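Local coordinates for substrate-binding protein (Synechococcus sp., PDB 6WPN) that probably binds a sugar or oligosaccharide in the periplasm as the substrate-capturing component of a transport system, at residues D46-S51 against G324-R329; A194-S199 against A226-L231; E251-G256 against P276-V281; S270-A275 against A362-A367; A349-E354 against D366-S371. All coordinates share one frame; numbering follows the deposited sequence.

Contact 1: D46-S51 against G324-R329; sequences DDVLGS and GTNQAR
Two groups of Ser51 grip the carbonyl oxygen of Asp47, the residue whose carboxylate reaches across to Arg329. Ser51 N bonds to Asp47 O at 2.7 Å as part of the helix, and Ser51 OG adds a second bond to the same oxygen at 3.0 Å, its donor lying well above the carbonyl plane. Across the gap, the Arg329 chain runs extended from CG to NE, with CG anti to the backbone N (chi1 -178°). That carries the guanidinium to Asp47 OD2, which sits at its edge and near its plane. The pair is a salt bridge in kind, but OD2 and NH2 are modelled too close together for its length to be trusted. As modelled, the carboxylate and guanidinium planes are 64° apart. Arg329 NE also has a long, weak ion pair with Glu333. Deeper in, Val48 CG2 rests on the amide of Asn326, 3.5 Å from OD1 and 3.8 Å from ND2. Asn326 ND2 is held by Phe320 O, which helps fix the turn of the amide, while Val48 also packs on Phe320 and Leu321 of helix 311-321. Helices 42-55 and 324-334 are thus joined in two layers: a methyl on a tethered amide within, and a charged pair, doubtful in length, on the partly exposed side, where water would probably weaken the attraction.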
# COMPACT_ATOMS: atom_id res chain seq x y z
N ASP A 46 -14.25 4.55 17.47
CA ASP A 46 -15.35 4.81 18.39
C ASP A 46 -15.05 6.00 19.29
O ASP A 46 -15.96 6.77 19.62
CB ASP A 46 -15.64 3.56 19.24
CG ASP A 46 -16.44 2.52 18.48
OD1 ASP A 46 -16.80 2.77 17.31
OD2 ASP A 46 -16.70 1.44 19.06
N ASP A 47 -13.79 6.18 19.68
CA ASP A 47 -13.44 7.30 20.54
C ASP A 47 -13.30 8.60 19.76
O ASP A 47 -13.84 9.63 20.18
CB ASP A 47 -12.14 7.00 21.30
CG ASP A 47 -11.89 8.00 22.42
OD1 ASP A 47 -12.56 7.90 23.46
OD2 ASP A 47 -11.02 8.89 22.24
N VAL A 48 -12.55 8.59 18.66
CA VAL A 48 -12.28 9.83 17.92
C VAL A 48 -13.57 10.40 17.34
O VAL A 48 -13.83 11.61 17.43
CB VAL A 48 -11.20 9.61 16.84
CG1 VAL A 48 -11.63 8.56 15.82
CG2 VAL A 48 -10.88 10.93 16.15
N LEU A 49 -14.39 9.55 16.71
CA LEU A 49 -15.68 10.02 16.22
C LEU A 49 -16.57 10.45 17.37
O LEU A 49 -17.35 11.40 17.25
CB LEU A 49 -16.35 8.94 15.38
CG LEU A 49 -15.59 8.51 14.12
CD1 LEU A 49 -16.45 7.57 13.30
CD2 LEU A 49 -15.16 9.72 13.28
N GLY A 50 -16.50 9.73 18.50
CA GLY A 50 -17.19 10.18 19.70
C GLY A 50 -16.75 11.56 20.12
O GLY A 50 -17.58 12.41 20.46
N SER A 51 -15.44 11.81 20.12
CA SER A 51 -14.94 13.15 20.41
C SER A 51 -15.47 14.16 19.41
O SER A 51 -15.88 15.26 19.79
CB SER A 51 -13.41 13.15 20.42
OG SER A 51 -12.90 12.26 21.40
N GLY A 324 -2.85 16.70 14.86
CA GLY A 324 -1.70 16.12 15.54
C GLY A 324 -2.09 15.04 16.53
O GLY A 324 -1.50 13.95 16.54
N THR A 325 -3.09 15.32 17.37
CA THR A 325 -3.43 14.41 18.45
C THR A 325 -4.01 13.11 17.92
O THR A 325 -3.62 12.02 18.36
CB THR A 325 -4.43 15.07 19.40
OG1 THR A 325 -3.87 16.28 19.93
CG2 THR A 325 -4.80 14.13 20.54
N ASN A 326 -4.95 13.20 16.97
CA ASN A 326 -5.60 11.99 16.47
C ASN A 326 -4.64 11.15 15.62
O ASN A 326 -4.67 9.92 15.70
CB ASN A 326 -6.85 12.36 15.67
CG ASN A 326 -7.94 12.98 16.55
OD1 ASN A 326 -8.15 12.56 17.69
ND2 ASN A 326 -8.65 13.96 16.00
N GLN A 327 -3.79 11.80 14.82
CA GLN A 327 -2.86 11.03 14.00
C GLN A 327 -1.80 10.34 14.86
O GLN A 327 -1.44 9.19 14.59
CB GLN A 327 -2.20 11.94 12.96
CG GLN A 327 -3.07 12.18 11.73
CD GLN A 327 -2.25 12.43 10.49
OE1 GLN A 327 -1.50 11.57 10.04
NE2 GLN A 327 -2.39 13.63 9.92
N ALA A 328 -1.32 11.02 15.90
CA ALA A 328 -0.37 10.39 16.81
C ALA A 328 -0.99 9.18 17.49
O ALA A 328 -0.38 8.10 17.56
CB ALA A 328 0.13 11.40 17.84
N ARG A 329 -2.23 9.33 17.98
CA ARG A 329 -2.91 8.23 18.64
C ARG A 329 -3.15 7.07 17.68
O ARG A 329 -3.00 5.90 18.06
CB ARG A 329 -4.24 8.73 19.22
CG ARG A 329 -5.02 7.67 19.98
CD ARG A 329 -6.24 8.27 20.65
NE ARG A 329 -7.10 7.23 21.20
CZ ARG A 329 -8.36 7.43 21.59
NH1 ARG A 329 -9.06 6.42 22.08
NH2 ARG A 329 -8.90 8.63 21.49

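Contact 2: A194-S199 against A226-L231; sequences AELLES and AFWTDL
Helices 195-202 and 219-233 of this solute-binding fold meet in the buried interior through one tryptophan, Trp228, which reaches from the second helix to Leu196 and Ser199 of the first. Leu196 CD1 sits squarely over the five-membered ring, 3.4 Å from its centroid and 12° off the normal, a CH-pi contact. The leucine gets there because CG stands anti to the backbone N (chi1 -172°), and the two side chains pass each other in opposite directions. On the other face of the indole lies Phe227 CD1, 3.6 Å above the plane, so the ring is sandwiched. At the indole edge, Trp228 NE1 gives Ser199 OG a weak hydrogen bond, 3.2 Å long and bent to 130°. The hydroxyl's own proton is already spent on Leu196 O, 2.6 Å away, in the carbonyl plane and on a lone pair; this leaves OG to act as acceptor toward the indole. A leucine in place of Trp228 would probably leave Ser199 OG without its weak N-H donor and open a gap beneath Leu196 CD1. Around the site, the ring of Trp165 meets the indole, Tyr396 and Leu399 of helix 388-403 pack on Leu196, and helix 168-179 lies against Phe227.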
# COMPACT_ATOMS: atom_id res chain seq x y z
N ALA A 194 -0.61 -4.59 -5.21
CA ALA A 194 0.11 -3.94 -6.29
C ALA A 194 1.62 -4.11 -6.16
O ALA A 194 2.37 -3.45 -6.88
CB ALA A 194 -0.24 -2.45 -6.34
N GLU A 195 2.07 -4.99 -5.25
CA GLU A 195 3.50 -5.14 -5.02
C GLU A 195 4.22 -5.55 -6.29
O GLU A 195 5.35 -5.12 -6.55
CB GLU A 195 3.75 -6.16 -3.91
CG GLU A 195 5.22 -6.23 -3.48
CD GLU A 195 5.50 -7.36 -2.52
OE1 GLU A 195 4.53 -7.99 -2.03
OE2 GLU A 195 6.70 -7.64 -2.26
N LEU A 196 3.59 -6.39 -7.11
CA LEU A 196 4.21 -6.81 -8.36
C LEU A 196 4.39 -5.62 -9.29
O LEU A 196 5.48 -5.39 -9.82
CB LEU A 196 3.36 -7.89 -9.02
CG LEU A 196 3.95 -8.59 -10.24
CD1 LEU A 196 5.18 -9.37 -9.88
CD2 LEU A 196 2.89 -9.48 -10.82
N LEU A 197 3.33 -4.84 -9.48
CA LEU A 197 3.44 -3.63 -10.30
C LEU A 197 4.46 -2.67 -9.71
O LEU A 197 5.18 -1.99 -10.45
CB LEU A 197 2.08 -2.95 -10.43
CG LEU A 197 1.99 -1.87 -11.50
CD1 LEU A 197 2.19 -2.49 -12.88
CD2 LEU A 197 0.66 -1.16 -11.43
N GLU A 198 4.52 -2.58 -8.38
CA GLU A 198 5.53 -1.73 -7.75
C GLU A 198 6.94 -2.26 -8.00
O GLU A 198 7.88 -1.47 -8.16
CB GLU A 198 5.25 -1.61 -6.25
CG GLU A 198 3.99 -0.82 -5.92
CD GLU A 198 3.48 -1.09 -4.52
OE1 GLU A 198 4.03 -1.99 -3.85
OE2 GLU A 198 2.54 -0.40 -4.08
N SER A 199 7.11 -3.58 -8.06
CA SER A 199 8.43 -4.13 -8.36
C SER A 199 8.87 -3.74 -9.77
O SER A 199 10.06 -3.49 -10.01
CB SER A 199 8.44 -5.65 -8.22
OG SER A 199 7.83 -6.27 -9.34
N ALA A 226 10.48 -11.18 -17.85
CA ALA A 226 11.28 -12.40 -17.81
C ALA A 226 11.68 -12.75 -16.38
O ALA A 226 11.77 -13.93 -16.02
CB ALA A 226 12.52 -12.24 -18.69
N PHE A 227 11.95 -11.73 -15.56
CA PHE A 227 12.31 -11.96 -14.17
C PHE A 227 11.26 -12.80 -13.46
O PHE A 227 11.57 -13.86 -12.89
CB PHE A 227 12.50 -10.61 -13.46
CG PHE A 227 12.85 -10.72 -11.99
CD1 PHE A 227 11.85 -10.70 -11.03
CD2 PHE A 227 14.17 -10.81 -11.58
CE1 PHE A 227 12.16 -10.79 -9.68
CE2 PHE A 227 14.50 -10.89 -10.24
CZ PHE A 227 13.49 -10.88 -9.28
N TRP A 228 10.00 -12.37 -13.52
CA TRP A 228 8.94 -13.06 -12.80
C TRP A 228 8.55 -14.36 -13.48
O TRP A 228 8.23 -15.35 -12.81
CB TRP A 228 7.74 -12.13 -12.65
CG TRP A 228 8.04 -11.00 -11.72
CD1 TRP A 228 8.24 -9.70 -12.05
CD2 TRP A 228 8.21 -11.10 -10.31
NE1 TRP A 228 8.51 -8.96 -10.92
CE2 TRP A 228 8.50 -9.80 -9.83
CE3 TRP A 228 8.15 -12.15 -9.39
CZ2 TRP A 228 8.72 -9.53 -8.49
CZ3 TRP A 228 8.36 -11.88 -8.06
CH2 TRP A 228 8.64 -10.59 -7.62
N THR A 229 8.58 -14.39 -14.82
CA THR A 229 8.27 -15.62 -15.53
C THR A 229 9.27 -16.72 -15.16
O THR A 229 8.88 -17.84 -14.81
CB THR A 229 8.29 -15.37 -17.04
OG1 THR A 229 7.30 -14.40 -17.37
CG2 THR A 229 8.01 -16.67 -17.79
N ASP A 230 10.56 -16.39 -15.21
CA ASP A 230 11.60 -17.39 -14.93
C ASP A 230 11.56 -17.86 -13.48
O ASP A 230 11.78 -19.04 -13.20
CB ASP A 230 12.97 -16.81 -15.27
CG ASP A 230 13.14 -16.53 -16.76
OD1 ASP A 230 12.45 -17.17 -17.58
OD2 ASP A 230 13.99 -15.68 -17.11
N LEU A 231 11.28 -16.95 -12.54
CA LEU A 231 11.16 -17.37 -11.15
C LEU A 231 10.06 -18.41 -10.98
O LEU A 231 10.26 -19.44 -10.33
CB LEU A 231 10.89 -16.15 -10.26
CG LEU A 231 12.07 -15.25 -9.88
CD1 LEU A 231 11.62 -14.18 -8.91
CD2 LEU A 231 13.21 -16.06 -9.29

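Contact 3: E251-G256 against P276-V281; sequences ELYQSG and PGVAAV
The ring of Tyr253 is met obliquely by Val278 CG1, a methyl 3.5 Å from CE2 and 3.8 Å from CD2, so one side of the phenol from CD2 to CE2 does the touching. The ring swings out to this place with CG anti to the backbone N (chi1 -169°). At its far end Tyr253 OH is hydrogen-bonded to Thr282 OG1, and since that same OG1 is also bonded to Val278 O, one threonine hydroxyl ties the ring's tip to the helix the ring packs on. Val278 carries most of the contact from its own side. While CG1 takes the ring and also lies 3.5 Å from Tyr253 O, CG2 lies 3.6 Å from Gln254 O and 4.0 Å from Gly256 N. The valine therefore straddles the carbonyls of Tyr253 and Gln254, where the chain turns away. That turn is a Schellman motif: Gly256 has positive phi (77°), and Gly256 N bonds back to Tyr253 O at 3.0 Å. A CB at these backbone angles would jam against the preceding carbonyl oxygen. Ser255 OG also bonds to Glu251 O at 2.8 Å, one turn back. Around the contact, Ile271 of helix 265-274 packs on both Tyr253 and Ala279, and Leu147 and Asn149 of strand 137-149 touch the tyrosine. Asn149 also meets Val278, and Val281 pairs through its backbone with Gly150, so helix 276-280 lies against the end of strand 137-149.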
# COMPACT_ATOMS: atom_id res chain seq x y z
N GLU A 251 -0.55 -16.54 5.51
CA GLU A 251 -0.74 -17.89 6.02
C GLU A 251 0.54 -18.72 5.91
O GLU A 251 0.84 -19.52 6.80
CB GLU A 251 -1.87 -18.56 5.26
CG GLU A 251 -2.21 -19.96 5.74
CD GLU A 251 -3.38 -20.56 4.98
OE1 GLU A 251 -3.35 -20.54 3.73
OE2 GLU A 251 -4.33 -21.06 5.63
N LEU A 252 1.30 -18.53 4.83
CA LEU A 252 2.50 -19.34 4.65
C LEU A 252 3.59 -18.92 5.63
O LEU A 252 4.33 -19.77 6.14
CB LEU A 252 3.01 -19.23 3.21
CG LEU A 252 2.22 -19.95 2.11
CD1 LEU A 252 2.83 -19.65 0.75
CD2 LEU A 252 2.16 -21.45 2.34
N TYR A 253 3.71 -17.62 5.90
CA TYR A 253 4.72 -17.16 6.85
C TYR A 253 4.41 -17.64 8.26
O TYR A 253 5.31 -18.11 8.97
CB TYR A 253 4.84 -15.64 6.81
CG TYR A 253 6.05 -15.13 7.56
CD1 TYR A 253 7.29 -15.07 6.94
CD2 TYR A 253 5.95 -14.73 8.89
CE1 TYR A 253 8.40 -14.62 7.62
CE2 TYR A 253 7.06 -14.27 9.57
CZ TYR A 253 8.28 -14.22 8.93
OH TYR A 253 9.39 -13.77 9.60
N GLN A 254 3.15 -17.56 8.68
CA GLN A 254 2.78 -18.01 10.02
C GLN A 254 2.93 -19.51 10.18
O GLN A 254 3.00 -20.01 11.31
CB GLN A 254 1.34 -17.60 10.35
CG GLN A 254 1.12 -16.10 10.40
CD GLN A 254 -0.29 -15.74 10.85
OE1 GLN A 254 -1.16 -16.60 10.94
NE2 GLN A 254 -0.51 -14.46 11.12
N SER A 255 3.00 -20.25 9.08
CA SER A 255 3.23 -21.69 9.13
C SER A 255 4.71 -22.04 9.07
O SER A 255 5.05 -23.22 9.17
CB SER A 255 2.50 -22.39 7.98
OG SER A 255 1.12 -22.08 7.99
N GLY A 256 5.58 -21.05 8.91
CA GLY A 256 6.99 -21.34 8.74
C GLY A 256 7.36 -21.83 7.37
O GLY A 256 8.40 -22.47 7.21
N PRO A 276 3.74 -17.68 17.81
CA PRO A 276 4.90 -17.21 18.57
C PRO A 276 6.21 -17.85 18.13
O PRO A 276 7.25 -17.19 18.17
CB PRO A 276 4.56 -17.57 20.02
CG PRO A 276 3.07 -17.82 20.03
CD PRO A 276 2.76 -18.37 18.67
N GLY A 277 6.17 -19.11 17.69
CA GLY A 277 7.39 -19.76 17.25
C GLY A 277 8.03 -19.05 16.07
O GLY A 277 9.26 -18.95 15.99
N VAL A 278 7.22 -18.55 15.15
CA VAL A 278 7.75 -17.84 13.99
C VAL A 278 8.16 -16.42 14.37
O VAL A 278 9.20 -15.92 13.90
CB VAL A 278 6.71 -17.83 12.85
CG1 VAL A 278 7.23 -17.04 11.67
CG2 VAL A 278 6.38 -19.26 12.44
N ALA A 279 7.37 -15.74 15.20
CA ALA A 279 7.73 -14.39 15.60
C ALA A 279 9.02 -14.36 16.41
O ALA A 279 9.78 -13.39 16.33
CB ALA A 279 6.59 -13.75 16.40
N ALA A 280 9.30 -15.42 17.18
CA ALA A 280 10.52 -15.45 17.98
C ALA A 280 11.77 -15.50 17.10
O ALA A 280 12.84 -15.06 17.53
CB ALA A 280 10.51 -16.64 18.94
N VAL A 281 11.66 -16.03 15.88
CA VAL A 281 12.76 -16.10 14.93
C VAL A 281 12.58 -15.11 13.78
O VAL A 281 13.27 -15.21 12.76
CB VAL A 281 12.95 -17.53 14.38
CG1 VAL A 281 13.15 -18.51 15.53
CG2 VAL A 281 11.76 -17.94 13.52

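Contact 4: S270-A275 against A362-A367; sequences SIQTNA and AQIRDA
This is a polar contact between two helices, partly buried near the surface of the chain, made by Gln272 of helix 265-274 and Gln363 of helix 359-374 with Ile364 beside them. Gln272 NE2 donates to Gln363 OE1 at 2.9 Å, and the N-H points well at its target (159°). The donor arrives in the carbonyl plane, on a lone pair, and the two amides are nearly coplanar, 18° apart, their chains sliding past each other in opposite directions. Both glutamines run extended beyond CG, which brings the amides together although the CA atoms of Gln272 and Gln363 are 9.5 Å apart. In the fold, helix 265-274 belongs to the helical connection between strands 260-263 and 282-285, both antiparallel to strand 137-149, and helix 359-374 packs against it. Each amide has a second tie: Gln272 NE2 also bonds to Ala360 O, and Gln363 NE2 bonds to Ala279 O, so the amide rotations are well determined. Ile364 lies against the amide of Gln272, with CG1 3.3 Å and CD1 3.4 Å from NE2. A bound 1,2-ethanediol, probably from the crystallisation liquor, lies about 4 Å from the side chain of Gln363.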
# COMPACT_ATOMS: atom_id res chain seq x y z
N SER A 270 0.17 -9.50 15.33
CA SER A 270 -0.72 -10.64 15.18
C SER A 270 0.07 -11.92 14.92
O SER A 270 -0.37 -13.01 15.31
CB SER A 270 -1.73 -10.39 14.06
OG SER A 270 -1.09 -10.03 12.86
N ILE A 271 1.23 -11.82 14.27
CA ILE A 271 2.12 -12.97 14.17
C ILE A 271 2.57 -13.40 15.56
O ILE A 271 2.65 -14.60 15.87
CB ILE A 271 3.33 -12.64 13.28
CG1 ILE A 271 2.90 -12.42 11.83
CG2 ILE A 271 4.38 -13.75 13.35
CD1 ILE A 271 4.06 -12.06 10.92
N GLN A 272 2.90 -12.43 16.42
CA GLN A 272 3.34 -12.75 17.77
C GLN A 272 2.28 -13.55 18.51
O GLN A 272 2.60 -14.52 19.21
CB GLN A 272 3.67 -11.47 18.54
CG GLN A 272 4.96 -10.79 18.11
CD GLN A 272 5.21 -9.49 18.85
OE1 GLN A 272 4.41 -9.07 19.68
NE2 GLN A 272 6.35 -8.87 18.57
N THR A 273 1.01 -13.17 18.36
CA THR A 273 -0.06 -13.86 19.06
C THR A 273 -0.45 -15.16 18.36
O THR A 273 -0.67 -16.18 19.02
CB THR A 273 -1.28 -12.94 19.18
OG1 THR A 273 -1.73 -12.56 17.88
CG2 THR A 273 -0.94 -11.69 19.97
N ASN A 274 -0.51 -15.15 17.03
CA ASN A 274 -0.99 -16.32 16.30
C ASN A 274 0.08 -17.38 16.10
O ASN A 274 -0.24 -18.57 16.05
CB ASN A 274 -1.55 -15.90 14.94
CG ASN A 274 -2.86 -15.13 15.06
OD1 ASN A 274 -3.56 -15.22 16.07
ND2 ASN A 274 -3.19 -14.37 14.03
N ALA A 275 1.35 -17.00 16.01
CA ALA A 275 2.43 -17.95 15.76
C ALA A 275 3.68 -17.49 16.49
O ALA A 275 4.62 -16.96 15.88
CB ALA A 275 2.71 -18.09 14.26
N ALA A 362 9.98 -5.22 22.16
CA ALA A 362 11.21 -4.77 21.51
C ALA A 362 11.17 -5.05 20.02
O ALA A 362 11.58 -4.21 19.21
CB ALA A 362 12.42 -5.43 22.17
N GLN A 363 10.68 -6.23 19.63
CA GLN A 363 10.53 -6.55 18.22
C GLN A 363 9.59 -5.57 17.52
O GLN A 363 9.89 -5.09 16.42
CB GLN A 363 10.02 -7.99 18.07
CG GLN A 363 9.98 -8.50 16.64
CD GLN A 363 9.49 -9.93 16.57
OE1 GLN A 363 8.46 -10.27 17.15
NE2 GLN A 363 10.24 -10.78 15.88
N ILE A 364 8.45 -5.27 18.15
CA ILE A 364 7.49 -4.34 17.55
C ILE A 364 8.10 -2.95 17.44
O ILE A 364 7.89 -2.22 16.46
CB ILE A 364 6.19 -4.31 18.37
CG1 ILE A 364 5.47 -5.66 18.30
CG2 ILE A 364 5.28 -3.18 17.90
CD1 ILE A 364 5.27 -6.16 16.89
N ARG A 365 8.88 -2.56 18.45
CA ARG A 365 9.56 -1.27 18.41
C ARG A 365 10.60 -1.24 17.29
O ARG A 365 10.71 -0.23 16.58
CB ARG A 365 10.19 -0.99 19.78
CG ARG A 365 10.84 0.37 19.94
CD ARG A 365 12.31 0.30 19.64
NE ARG A 365 13.01 1.51 20.06
CZ ARG A 365 13.87 1.56 21.07
NH1 ARG A 365 14.15 0.46 21.76
NH2 ARG A 365 14.46 2.71 21.38
N ASP A 366 11.34 -2.34 17.11
CA ASP A 366 12.32 -2.41 16.03
C ASP A 366 11.66 -2.25 14.67
O ASP A 366 12.22 -1.60 13.77
CB ASP A 366 13.08 -3.74 16.07
CG ASP A 366 13.91 -3.91 17.34
OD1 ASP A 366 14.26 -2.90 17.98
OD2 ASP A 366 14.22 -5.08 17.67
N ALA A 367 10.49 -2.85 14.48
CA ALA A 367 9.82 -2.76 13.19
C ALA A 367 9.29 -1.35 12.94
O ALA A 367 9.49 -0.79 11.86
CB ALA A 367 8.69 -3.78 13.12

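Contact 5: A349-E354 against D366-S371; sequences AELEVE and DARLLS
Leu351 packs between Arg368 and Leu369, joining helices 341-352 and 359-374, a helix-loop-helix pair near the surface of the fold. The apolar part is a small cluster around Leu351, the buried member of the three. Its CB lies 3.8 Å from Leu369 CD1, and its CD1 is 3.9 Å from Arg368 O, so the leucine sits over the backbone of the second helix as well as between side chains. Its two methyls divide the work: CD1 stays near the backbone of Arg368, while CD2 turns to that residue's guanidinium. The second kind of interaction is this meeting of a methyl with a flat cation. The Arg368 chain bends at chi3 (62°), crossing the leucine at about a right angle and laying one face of the guanidinium on it. Electrostatics are looser: Glu354 OE1 is 4.6 Å from Arg368 NH1 but well out of the guanidinium plane, so there is probably a loose attraction, with no N-H pointing at the oxygen. Glu350, by contrast, forms a salt bridge with Arg332. An alanine in place of Leu351 would remove both methyls, and is likely to leave one face of the Arg368 guanidinium uncovered and its head freer to turn, though the CB contact with Leu369 could remain. Leu351 CD2 stands 3.7 Å above the guanidinium plane, over its centre, and 3.8 Å from NH1.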
# COMPACT_ATOMS: atom_id res chain seq x y z
N ALA A 349 9.97 10.35 18.24
CA ALA A 349 10.58 10.60 19.53
C ALA A 349 10.23 9.50 20.53
O ALA A 349 11.09 9.07 21.30
CB ALA A 349 10.14 11.97 20.07
N GLU A 350 8.98 9.05 20.53
CA GLU A 350 8.58 7.98 21.45
C GLU A 350 9.33 6.69 21.14
O GLU A 350 9.73 5.96 22.06
CB GLU A 350 7.07 7.78 21.39
CG GLU A 350 6.30 8.94 21.99
CD GLU A 350 4.83 8.96 21.59
OE1 GLU A 350 4.37 7.98 20.95
OE2 GLU A 350 4.14 9.95 21.91
N LEU A 351 9.56 6.41 19.86
CA LEU A 351 10.26 5.19 19.50
C LEU A 351 11.73 5.23 19.92
O LEU A 351 12.28 4.22 20.37
CB LEU A 351 10.15 4.95 17.99
CG LEU A 351 8.75 4.60 17.52
CD1 LEU A 351 8.66 4.59 15.99
CD2 LEU A 351 8.33 3.26 18.10
N GLU A 352 12.37 6.40 19.80
CA GLU A 352 13.79 6.50 20.12
C GLU A 352 14.07 6.31 21.61
O GLU A 352 15.18 5.91 21.97
CB GLU A 352 14.34 7.85 19.67
CG GLU A 352 14.54 8.01 18.17
CD GLU A 352 14.79 9.46 17.75
OE1 GLU A 352 14.72 10.36 18.61
OE2 GLU A 352 15.06 9.69 16.55
N VAL A 353 13.09 6.56 22.47
CA VAL A 353 13.26 6.48 23.92
C VAL A 353 12.34 5.46 24.55
O VAL A 353 12.19 5.43 25.78
CB VAL A 353 13.07 7.86 24.57
CG1 VAL A 353 14.06 8.85 24.00
CG2 VAL A 353 11.65 8.35 24.36
N GLU A 354 11.70 4.60 23.76
CA GLU A 354 10.83 3.59 24.32
C GLU A 354 11.67 2.51 25.00
O GLU A 354 12.72 2.10 24.48
CB GLU A 354 9.95 2.97 23.23
CG GLU A 354 9.16 1.76 23.69
CD GLU A 354 8.36 1.12 22.58
OE1 GLU A 354 8.19 1.75 21.51
OE2 GLU A 354 7.90 -0.03 22.77
N ASP A 366 11.34 -2.34 17.11
CA ASP A 366 12.32 -2.41 16.03
C ASP A 366 11.66 -2.25 14.67
O ASP A 366 12.22 -1.60 13.77
CB ASP A 366 13.08 -3.74 16.07
CG ASP A 366 13.91 -3.91 17.34
OD1 ASP A 366 14.26 -2.90 17.98
OD2 ASP A 366 14.22 -5.08 17.67
N ALA A 367 10.49 -2.85 14.48
CA ALA A 367 9.82 -2.76 13.19
C ALA A 367 9.29 -1.35 12.94
O ALA A 367 9.49 -0.79 11.86
CB ALA A 367 8.69 -3.78 13.12
N ARG A 368 8.64 -0.75 13.94
CA ARG A 368 8.10 0.60 13.76
C ARG A 368 9.22 1.60 13.51
O ARG A 368 9.06 2.53 12.70
CB ARG A 368 7.28 1.02 14.98
CG ARG A 368 6.02 0.21 15.22
CD ARG A 368 5.34 0.69 16.49
NE ARG A 368 4.93 2.08 16.37
CZ ARG A 368 4.63 2.87 17.39
NH1 ARG A 368 4.69 2.41 18.64
NH2 ARG A 368 4.27 4.13 17.17
N LEU A 369 10.36 1.43 14.18
CA LEU A 369 11.47 2.35 14.00
C LEU A 369 12.09 2.20 12.62
O LEU A 369 12.51 3.20 12.01
CB LEU A 369 12.52 2.11 15.08
CG LEU A 369 13.61 3.18 15.22
CD1 LEU A 369 12.97 4.53 15.47
CD2 LEU A 369 14.55 2.81 16.35
N LEU A 370 12.17 0.97 12.12
CA LEU A 370 12.70 0.77 10.77
C LEU A 370 11.77 1.38 9.72
O LEU A 370 12.24 1.96 8.74
CB LEU A 370 12.92 -0.72 10.53
CG LEU A 370 13.80 -1.12 9.36
CD1 LEU A 370 15.04 -0.25 9.31
CD2 LEU A 370 14.20 -2.59 9.50
N SER A 371 10.45 1.27 9.92
CA SER A 371 9.51 1.92 9.01
C SER A 371 9.68 3.43 9.02
O SER A 371 9.68 4.08 7.96
CB SER A 371 8.07 1.55 9.36
OG SER A 371 7.79 0.20 9.04

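Contact 2 is the one whose touching residues are all buried, and it relies on an indole held between a leucine methyl and a phenylalanine, with a weak N-H bond; the other four lie farther out and are partly buried. Contacts 3, 4 and 5 form a chain of neighbours: 3 and 4 touch through Ala279 and Gln363, while 4 and 5 share Asp366 and Ala367 on helix 359-374. Along this run the chemistry passes from valine on backbone carbonyls, through paired amides, to a leucine methyl on a guanidinium face. Contact 1, with its doubtful charged pair, touches none of them, though its nearest atoms come to about 6 Å from contact 5; contact 2 is the more isolated.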